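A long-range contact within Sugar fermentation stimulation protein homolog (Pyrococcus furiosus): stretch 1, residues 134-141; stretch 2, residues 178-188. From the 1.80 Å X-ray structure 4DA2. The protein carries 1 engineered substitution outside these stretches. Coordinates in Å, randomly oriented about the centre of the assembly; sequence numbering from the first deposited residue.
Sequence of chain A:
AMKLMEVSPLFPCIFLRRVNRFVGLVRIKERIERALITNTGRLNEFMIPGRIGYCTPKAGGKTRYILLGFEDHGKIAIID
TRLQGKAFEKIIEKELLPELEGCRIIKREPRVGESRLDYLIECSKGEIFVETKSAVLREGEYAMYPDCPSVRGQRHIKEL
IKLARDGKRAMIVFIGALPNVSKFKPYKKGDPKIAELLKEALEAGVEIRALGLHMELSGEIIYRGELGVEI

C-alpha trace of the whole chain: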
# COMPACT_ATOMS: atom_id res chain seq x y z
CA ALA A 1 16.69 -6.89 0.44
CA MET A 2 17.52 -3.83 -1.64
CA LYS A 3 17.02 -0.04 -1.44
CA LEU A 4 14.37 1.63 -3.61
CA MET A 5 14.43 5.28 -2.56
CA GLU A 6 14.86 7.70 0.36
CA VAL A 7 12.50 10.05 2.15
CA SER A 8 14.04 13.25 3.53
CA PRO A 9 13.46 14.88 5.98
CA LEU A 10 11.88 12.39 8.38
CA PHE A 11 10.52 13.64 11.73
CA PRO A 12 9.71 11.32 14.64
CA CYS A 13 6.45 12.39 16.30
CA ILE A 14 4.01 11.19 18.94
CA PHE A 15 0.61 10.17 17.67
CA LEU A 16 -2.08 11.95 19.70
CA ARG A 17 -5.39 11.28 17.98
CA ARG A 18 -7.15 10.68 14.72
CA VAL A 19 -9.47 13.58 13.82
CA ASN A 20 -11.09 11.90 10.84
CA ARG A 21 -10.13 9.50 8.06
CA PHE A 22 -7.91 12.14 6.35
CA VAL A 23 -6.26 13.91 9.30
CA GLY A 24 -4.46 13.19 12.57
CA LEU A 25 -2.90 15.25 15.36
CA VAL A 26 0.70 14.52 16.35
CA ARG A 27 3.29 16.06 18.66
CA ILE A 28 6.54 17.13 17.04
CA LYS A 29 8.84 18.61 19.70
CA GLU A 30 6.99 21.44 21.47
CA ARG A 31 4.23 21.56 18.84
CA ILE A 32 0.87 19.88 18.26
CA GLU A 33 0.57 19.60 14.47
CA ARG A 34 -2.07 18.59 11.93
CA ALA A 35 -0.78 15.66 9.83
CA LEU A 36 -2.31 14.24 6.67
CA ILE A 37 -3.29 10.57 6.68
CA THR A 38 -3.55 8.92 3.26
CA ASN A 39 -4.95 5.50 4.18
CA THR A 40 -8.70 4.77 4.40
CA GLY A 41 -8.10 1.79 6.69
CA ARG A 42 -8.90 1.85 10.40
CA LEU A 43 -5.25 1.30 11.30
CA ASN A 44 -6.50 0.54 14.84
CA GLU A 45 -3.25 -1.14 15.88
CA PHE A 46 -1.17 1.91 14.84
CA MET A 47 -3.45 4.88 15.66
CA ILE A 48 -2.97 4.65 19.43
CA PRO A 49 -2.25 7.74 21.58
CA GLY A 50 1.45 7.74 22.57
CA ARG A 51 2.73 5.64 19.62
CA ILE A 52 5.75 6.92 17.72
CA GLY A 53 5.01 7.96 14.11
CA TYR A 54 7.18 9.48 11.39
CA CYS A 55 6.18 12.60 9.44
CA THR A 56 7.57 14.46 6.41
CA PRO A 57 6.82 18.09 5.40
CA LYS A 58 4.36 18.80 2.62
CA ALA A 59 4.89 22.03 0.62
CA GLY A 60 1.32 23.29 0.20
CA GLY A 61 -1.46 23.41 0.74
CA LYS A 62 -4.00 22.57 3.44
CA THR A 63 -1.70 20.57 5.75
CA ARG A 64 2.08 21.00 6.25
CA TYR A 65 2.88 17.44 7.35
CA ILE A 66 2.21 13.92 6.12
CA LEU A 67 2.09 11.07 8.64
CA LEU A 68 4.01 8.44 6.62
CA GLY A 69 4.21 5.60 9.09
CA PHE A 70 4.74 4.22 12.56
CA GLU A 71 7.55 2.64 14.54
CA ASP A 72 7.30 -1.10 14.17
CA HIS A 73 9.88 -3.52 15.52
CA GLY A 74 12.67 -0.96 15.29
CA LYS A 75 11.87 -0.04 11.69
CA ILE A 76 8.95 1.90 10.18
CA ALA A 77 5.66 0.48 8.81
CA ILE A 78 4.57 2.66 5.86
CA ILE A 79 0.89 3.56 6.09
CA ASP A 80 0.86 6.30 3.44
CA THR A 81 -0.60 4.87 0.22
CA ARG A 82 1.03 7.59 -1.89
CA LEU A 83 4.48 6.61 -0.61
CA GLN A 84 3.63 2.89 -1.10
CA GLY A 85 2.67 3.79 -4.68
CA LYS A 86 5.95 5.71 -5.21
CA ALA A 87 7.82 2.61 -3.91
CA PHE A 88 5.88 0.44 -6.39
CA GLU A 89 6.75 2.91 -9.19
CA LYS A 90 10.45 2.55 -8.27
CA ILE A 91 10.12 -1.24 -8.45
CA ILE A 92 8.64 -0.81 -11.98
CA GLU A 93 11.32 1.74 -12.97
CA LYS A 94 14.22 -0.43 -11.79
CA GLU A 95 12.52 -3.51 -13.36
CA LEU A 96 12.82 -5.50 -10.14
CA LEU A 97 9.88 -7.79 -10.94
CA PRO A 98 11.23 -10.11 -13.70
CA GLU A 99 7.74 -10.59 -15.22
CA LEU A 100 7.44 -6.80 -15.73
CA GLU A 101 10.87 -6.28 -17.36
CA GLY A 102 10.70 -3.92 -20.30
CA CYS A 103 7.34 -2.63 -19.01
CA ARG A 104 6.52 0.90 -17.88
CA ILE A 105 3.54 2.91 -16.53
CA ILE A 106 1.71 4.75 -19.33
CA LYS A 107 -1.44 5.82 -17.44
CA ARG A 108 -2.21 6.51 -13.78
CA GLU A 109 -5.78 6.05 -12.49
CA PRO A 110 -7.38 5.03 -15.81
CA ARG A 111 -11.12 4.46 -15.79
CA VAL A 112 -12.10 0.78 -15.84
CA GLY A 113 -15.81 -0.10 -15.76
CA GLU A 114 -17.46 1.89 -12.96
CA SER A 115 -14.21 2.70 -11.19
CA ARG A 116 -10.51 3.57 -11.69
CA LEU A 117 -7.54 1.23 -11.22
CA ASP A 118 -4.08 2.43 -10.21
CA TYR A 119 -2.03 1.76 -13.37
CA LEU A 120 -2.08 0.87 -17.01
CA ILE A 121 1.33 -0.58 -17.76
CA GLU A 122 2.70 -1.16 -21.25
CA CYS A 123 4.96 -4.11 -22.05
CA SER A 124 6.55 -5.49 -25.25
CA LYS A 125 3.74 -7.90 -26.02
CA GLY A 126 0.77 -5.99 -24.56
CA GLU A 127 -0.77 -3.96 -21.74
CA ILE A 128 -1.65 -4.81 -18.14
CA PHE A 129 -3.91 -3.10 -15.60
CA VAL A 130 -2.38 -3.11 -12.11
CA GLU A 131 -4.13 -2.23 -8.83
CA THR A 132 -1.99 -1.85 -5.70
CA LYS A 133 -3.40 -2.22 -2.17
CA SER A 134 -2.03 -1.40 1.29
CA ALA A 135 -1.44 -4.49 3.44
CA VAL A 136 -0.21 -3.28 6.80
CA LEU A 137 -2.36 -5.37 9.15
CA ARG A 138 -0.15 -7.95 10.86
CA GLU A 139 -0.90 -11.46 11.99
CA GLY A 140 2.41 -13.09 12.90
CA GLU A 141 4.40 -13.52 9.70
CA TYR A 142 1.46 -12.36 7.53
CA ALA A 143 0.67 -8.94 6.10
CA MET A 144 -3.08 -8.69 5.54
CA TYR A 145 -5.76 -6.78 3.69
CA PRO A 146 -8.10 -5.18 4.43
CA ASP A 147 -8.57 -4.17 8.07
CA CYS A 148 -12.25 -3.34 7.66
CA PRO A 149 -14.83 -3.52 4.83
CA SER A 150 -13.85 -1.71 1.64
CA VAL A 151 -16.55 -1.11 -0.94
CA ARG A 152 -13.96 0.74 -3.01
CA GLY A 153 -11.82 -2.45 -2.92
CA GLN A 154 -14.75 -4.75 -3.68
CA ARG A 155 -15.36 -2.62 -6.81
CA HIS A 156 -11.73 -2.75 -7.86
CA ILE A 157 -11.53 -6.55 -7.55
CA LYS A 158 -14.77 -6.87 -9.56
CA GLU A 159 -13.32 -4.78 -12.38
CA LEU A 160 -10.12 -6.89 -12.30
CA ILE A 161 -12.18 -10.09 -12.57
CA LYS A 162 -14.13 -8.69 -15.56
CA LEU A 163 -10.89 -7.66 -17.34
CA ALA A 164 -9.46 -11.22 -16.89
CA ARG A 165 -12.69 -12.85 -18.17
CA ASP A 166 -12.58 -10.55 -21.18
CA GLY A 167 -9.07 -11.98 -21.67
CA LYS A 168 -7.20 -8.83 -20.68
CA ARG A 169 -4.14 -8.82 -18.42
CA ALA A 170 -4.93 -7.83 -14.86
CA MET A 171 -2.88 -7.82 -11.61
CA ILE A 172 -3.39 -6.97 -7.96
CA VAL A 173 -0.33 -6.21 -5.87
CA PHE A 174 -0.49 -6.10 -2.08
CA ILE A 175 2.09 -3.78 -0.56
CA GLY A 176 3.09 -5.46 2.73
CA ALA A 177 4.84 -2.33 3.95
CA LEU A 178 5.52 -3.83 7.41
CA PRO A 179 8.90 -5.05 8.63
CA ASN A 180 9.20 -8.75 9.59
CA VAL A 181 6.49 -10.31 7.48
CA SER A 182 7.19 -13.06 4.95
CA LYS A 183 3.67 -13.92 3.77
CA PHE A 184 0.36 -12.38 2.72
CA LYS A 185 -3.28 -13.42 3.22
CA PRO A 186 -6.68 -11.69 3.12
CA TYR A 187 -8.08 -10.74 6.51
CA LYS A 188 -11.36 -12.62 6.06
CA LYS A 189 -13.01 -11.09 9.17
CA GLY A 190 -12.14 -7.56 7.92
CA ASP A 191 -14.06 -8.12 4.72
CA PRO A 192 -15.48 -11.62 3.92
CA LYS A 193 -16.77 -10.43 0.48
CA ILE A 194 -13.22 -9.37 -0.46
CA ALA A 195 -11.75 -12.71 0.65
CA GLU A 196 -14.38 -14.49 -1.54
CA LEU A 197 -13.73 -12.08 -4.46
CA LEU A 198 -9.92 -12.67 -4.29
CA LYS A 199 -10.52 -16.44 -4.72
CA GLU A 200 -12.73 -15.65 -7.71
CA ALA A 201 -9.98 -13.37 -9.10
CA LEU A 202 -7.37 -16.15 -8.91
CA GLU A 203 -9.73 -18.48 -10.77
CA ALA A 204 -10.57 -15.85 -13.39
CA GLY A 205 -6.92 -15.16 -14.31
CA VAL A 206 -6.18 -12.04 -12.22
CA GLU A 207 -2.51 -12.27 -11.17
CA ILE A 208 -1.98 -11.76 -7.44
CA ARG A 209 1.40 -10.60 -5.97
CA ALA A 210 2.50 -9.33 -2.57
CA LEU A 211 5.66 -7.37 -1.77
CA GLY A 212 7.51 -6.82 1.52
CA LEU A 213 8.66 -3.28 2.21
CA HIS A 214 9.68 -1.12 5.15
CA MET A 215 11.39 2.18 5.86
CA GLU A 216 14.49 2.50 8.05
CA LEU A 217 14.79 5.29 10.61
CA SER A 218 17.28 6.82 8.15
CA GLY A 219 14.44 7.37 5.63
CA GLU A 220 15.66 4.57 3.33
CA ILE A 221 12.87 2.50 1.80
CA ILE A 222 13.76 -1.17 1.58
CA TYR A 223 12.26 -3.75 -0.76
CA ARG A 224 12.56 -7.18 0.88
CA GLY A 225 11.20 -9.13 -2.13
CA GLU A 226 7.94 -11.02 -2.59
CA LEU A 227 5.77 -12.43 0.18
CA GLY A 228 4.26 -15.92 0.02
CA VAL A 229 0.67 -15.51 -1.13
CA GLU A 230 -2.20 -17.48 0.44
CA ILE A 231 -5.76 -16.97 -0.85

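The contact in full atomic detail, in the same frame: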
# COMPACT_ATOMS: atom_id res chain seq x y z
N SER A 134 -2.78 -1.40 0.04
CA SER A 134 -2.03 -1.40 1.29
C SER A 134 -2.34 -2.66 2.10
O SER A 134 -3.51 -2.99 2.32
CB SER A 134 -2.40 -0.19 2.12
OG SER A 134 -1.68 -0.19 3.36
N ALA A 135 -1.29 -3.34 2.55
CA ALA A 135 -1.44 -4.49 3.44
C ALA A 135 -0.57 -4.36 4.67
O ALA A 135 0.52 -4.93 4.75
CB ALA A 135 -1.14 -5.81 2.70
N VAL A 136 -1.04 -3.58 5.63
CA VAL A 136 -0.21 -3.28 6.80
C VAL A 136 -0.84 -3.77 8.12
O VAL A 136 -0.46 -3.31 9.22
CB VAL A 136 0.24 -1.78 6.86
CG1 VAL A 136 1.20 -1.47 5.67
CG2 VAL A 136 -0.96 -0.82 6.86
N LEU A 137 -1.79 -4.69 7.99
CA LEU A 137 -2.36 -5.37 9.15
C LEU A 137 -1.58 -6.66 9.38
O LEU A 137 -1.43 -7.47 8.47
CB LEU A 137 -3.85 -5.66 8.93
CG LEU A 137 -4.58 -6.40 10.06
CD1 LEU A 137 -4.72 -5.55 11.33
CD2 LEU A 137 -5.93 -6.94 9.62
N ARG A 138 -1.04 -6.83 10.59
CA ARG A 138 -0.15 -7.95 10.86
C ARG A 138 -0.84 -9.05 11.63
O ARG A 138 -1.54 -8.80 12.60
CB ARG A 138 1.06 -7.49 11.67
CG ARG A 138 1.94 -8.64 12.22
CD ARG A 138 2.91 -8.17 13.30
NE ARG A 138 3.71 -7.04 12.85
CZ ARG A 138 4.78 -7.13 12.06
NH1 ARG A 138 5.20 -8.32 11.62
NH2 ARG A 138 5.43 -6.03 11.70
N GLU A 139 -0.61 -10.27 11.18
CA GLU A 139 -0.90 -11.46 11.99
C GLU A 139 0.31 -12.37 11.89
O GLU A 139 0.48 -13.10 10.90
CB GLU A 139 -2.16 -12.19 11.53
CG GLU A 139 -2.49 -13.43 12.37
CD GLU A 139 -3.46 -14.36 11.69
OE1 GLU A 139 -4.66 -14.01 11.58
OE2 GLU A 139 -3.01 -15.45 11.26
N GLY A 140 1.17 -12.32 12.90
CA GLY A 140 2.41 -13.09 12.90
C GLY A 140 3.32 -12.75 11.72
O GLY A 140 3.76 -11.62 11.58
N GLU A 141 3.54 -13.73 10.85
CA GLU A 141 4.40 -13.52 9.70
C GLU A 141 3.63 -12.97 8.50
O GLU A 141 4.22 -12.74 7.44
CB GLU A 141 5.09 -14.83 9.32
CG GLU A 141 6.39 -15.10 10.13
CD GLU A 141 7.49 -14.09 9.84
OE1 GLU A 141 7.70 -13.78 8.65
OE2 GLU A 141 8.16 -13.62 10.78
N LEU A 178 5.20 -3.58 6.01
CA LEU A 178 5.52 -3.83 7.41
C LEU A 178 6.86 -4.53 7.45
O LEU A 178 7.11 -5.39 6.61
CB LEU A 178 4.53 -4.85 8.01
CG LEU A 178 3.06 -4.52 8.22
CD1 LEU A 178 2.35 -5.73 8.72
CD2 LEU A 178 2.87 -3.37 9.19
N PRO A 179 7.71 -4.22 8.44
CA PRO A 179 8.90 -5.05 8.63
C PRO A 179 8.47 -6.42 9.18
O PRO A 179 7.35 -6.58 9.70
CB PRO A 179 9.70 -4.28 9.70
CG PRO A 179 8.62 -3.55 10.50
CD PRO A 179 7.59 -3.16 9.47
N ASN A 180 9.36 -7.40 9.03
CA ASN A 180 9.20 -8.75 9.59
C ASN A 180 7.88 -9.46 9.24
O ASN A 180 7.19 -9.98 10.11
CB ASN A 180 9.44 -8.77 11.11
CG ASN A 180 10.76 -8.13 11.48
OD1 ASN A 180 10.85 -6.91 11.59
ND2 ASN A 180 11.81 -8.95 11.61
N VAL A 181 7.54 -9.45 7.97
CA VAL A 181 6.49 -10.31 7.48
C VAL A 181 7.08 -11.02 6.28
O VAL A 181 7.96 -10.47 5.61
CB VAL A 181 5.19 -9.52 7.06
CG1 VAL A 181 4.39 -9.04 8.28
CG2 VAL A 181 5.51 -8.37 6.09
N SER A 182 6.65 -12.26 6.05
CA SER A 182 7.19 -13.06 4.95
C SER A 182 6.10 -13.61 4.05
O SER A 182 6.37 -14.26 3.01
CB SER A 182 7.98 -14.25 5.51
OG SER A 182 7.12 -15.00 6.36
N LYS A 183 4.86 -13.39 4.46
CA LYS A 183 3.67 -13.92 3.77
C LYS A 183 2.55 -12.89 3.68
O LYS A 183 2.61 -11.87 4.34
CB LYS A 183 3.13 -15.18 4.49
CG LYS A 183 4.14 -16.32 4.54
CD LYS A 183 3.50 -17.60 5.04
CE LYS A 183 3.44 -17.63 6.56
NZ LYS A 183 4.74 -18.05 7.16
N PHE A 184 1.58 -13.16 2.81
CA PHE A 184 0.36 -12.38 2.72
C PHE A 184 -0.87 -13.27 2.75
O PHE A 184 -0.86 -14.31 2.12
CB PHE A 184 0.34 -11.53 1.40
CG PHE A 184 -1.02 -10.95 1.10
CD1 PHE A 184 -1.41 -9.72 1.65
CD2 PHE A 184 -1.96 -11.68 0.38
CE1 PHE A 184 -2.73 -9.24 1.43
CE2 PHE A 184 -3.24 -11.21 0.14
CZ PHE A 184 -3.64 -9.97 0.67
N LYS A 185 -1.94 -12.85 3.44
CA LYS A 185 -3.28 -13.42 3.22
C LYS A 185 -4.37 -12.39 3.44
O LYS A 185 -4.14 -11.42 4.17
CB LYS A 185 -3.51 -14.63 4.14
CG LYS A 185 -3.56 -14.28 5.61
CD LYS A 185 -3.61 -15.56 6.44
CE LYS A 185 -3.67 -15.21 7.93
NZ LYS A 185 -3.77 -16.46 8.77
N PRO A 186 -5.54 -12.57 2.80
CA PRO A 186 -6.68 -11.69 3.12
C PRO A 186 -7.12 -11.85 4.58
O PRO A 186 -7.02 -12.94 5.16
CB PRO A 186 -7.79 -12.16 2.19
CG PRO A 186 -7.13 -13.07 1.15
CD PRO A 186 -5.88 -13.59 1.79
N TYR A 187 -7.52 -10.74 5.17
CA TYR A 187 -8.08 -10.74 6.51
C TYR A 187 -9.58 -10.92 6.31
O TYR A 187 -10.33 -9.97 6.08
CB TYR A 187 -7.73 -9.46 7.26
CG TYR A 187 -8.29 -9.38 8.67
CD1 TYR A 187 -8.16 -10.46 9.55
CD2 TYR A 187 -8.93 -8.22 9.13
CE1 TYR A 187 -8.66 -10.39 10.84
CE2 TYR A 187 -9.42 -8.14 10.45
CZ TYR A 187 -9.29 -9.24 11.27
OH TYR A 187 -9.77 -9.18 12.55
N LYS A 188 -9.99 -12.19 6.37
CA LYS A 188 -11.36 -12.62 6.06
C LYS A 188 -12.36 -11.87 6.92
O LYS A 188 -13.33 -11.33 6.39
CB LYS A 188 -11.49 -14.14 6.27
CG LYS A 188 -12.81 -14.73 5.75
CD LYS A 188 -12.78 -16.25 5.68
CE LYS A 188 -14.12 -16.79 5.18
NZ LYS A 188 -14.26 -18.26 5.42

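Read from Leu178 onward, stretch 2 meets its partner first through an apolar residue. The CA-to-CB bond of Leu178 points toward stretch 1, and its m,t rotamer lays the branched end against the chain there: CD2 sits 3.9 Å from Val136 CB and 3.3 Å from Val136 O, while CD1 lies 3.7 Å from Arg138 CB. The same CD1 covers one face of the Arg138 guanidinium. Since that group binds polar partners in its plane and tolerates hydrocarbon over its face, a buried leucine suits the place.

Pro179 and Asn180 contribute mainly backbone. Arg138 NH2 donates to Pro179 O at 2.8 Å, and Arg138 NH1 donates to Asn180 O at 3.0 Å; a weak bond of 3.4 Å also joins Arg138 NH1 to Pro179 O. Both carbonyls lie at the guanidinium edge, near its plane, so one arginine gathers two successive carbonyls of a loop. Its chi1 and chi2 are t before chi3 turns to m, carrying the charged end across to this loop. Proline can serve here because its carbonyl is what the contact uses.

At Val181 the backbones draw close, with Val181 CA 4.4 Å from Glu141 CA. Val181 is buried, and its CG1 packs 3.5 Å from Arg138 NH1. The next two amides then converge on a single acceptor: Ser182 N is 2.8 Å and Lys183 N 3.1 Å from Glu141 O, both hydrogen bonds. Glu141 adds its side chain, whose m,m rotamer brings the end nearer than its sideways CB would suggest, and Ser182 OG donates to Glu141 OE1 at 2.7 Å. A short p-rotamer serine thus meets a carboxylate beside a backbone bond to the same residue.

Phe184 is buried, and the edge of its ring receives a small methyl group, with Ala135 CB 4.0 Å from Phe184 CE1. Lys185 starts sideways, but after a p chi1 its remaining torsions are all t; the extended chain delivers NZ to Glu139 OE2 at 2.8 Å, a hydrogen-bonded salt bridge. Glu139 reaches out with t,t torsions of its own, so two long side chains meet end to end, the glutamate exposed and the lysine only partly so.

Pro186 makes no contact. The CA-to-CB bond of Tyr187 points toward stretch 1, and its ring offers a face to Leu137, whose CD2 stands 3.7 Å from the ring centroid in a CH-pi contact. Lys188 is out of reach. In all, 735 Å² is buried, both sides summed, combining apolar packing with carbonyl-seeking arginine and charged pairing.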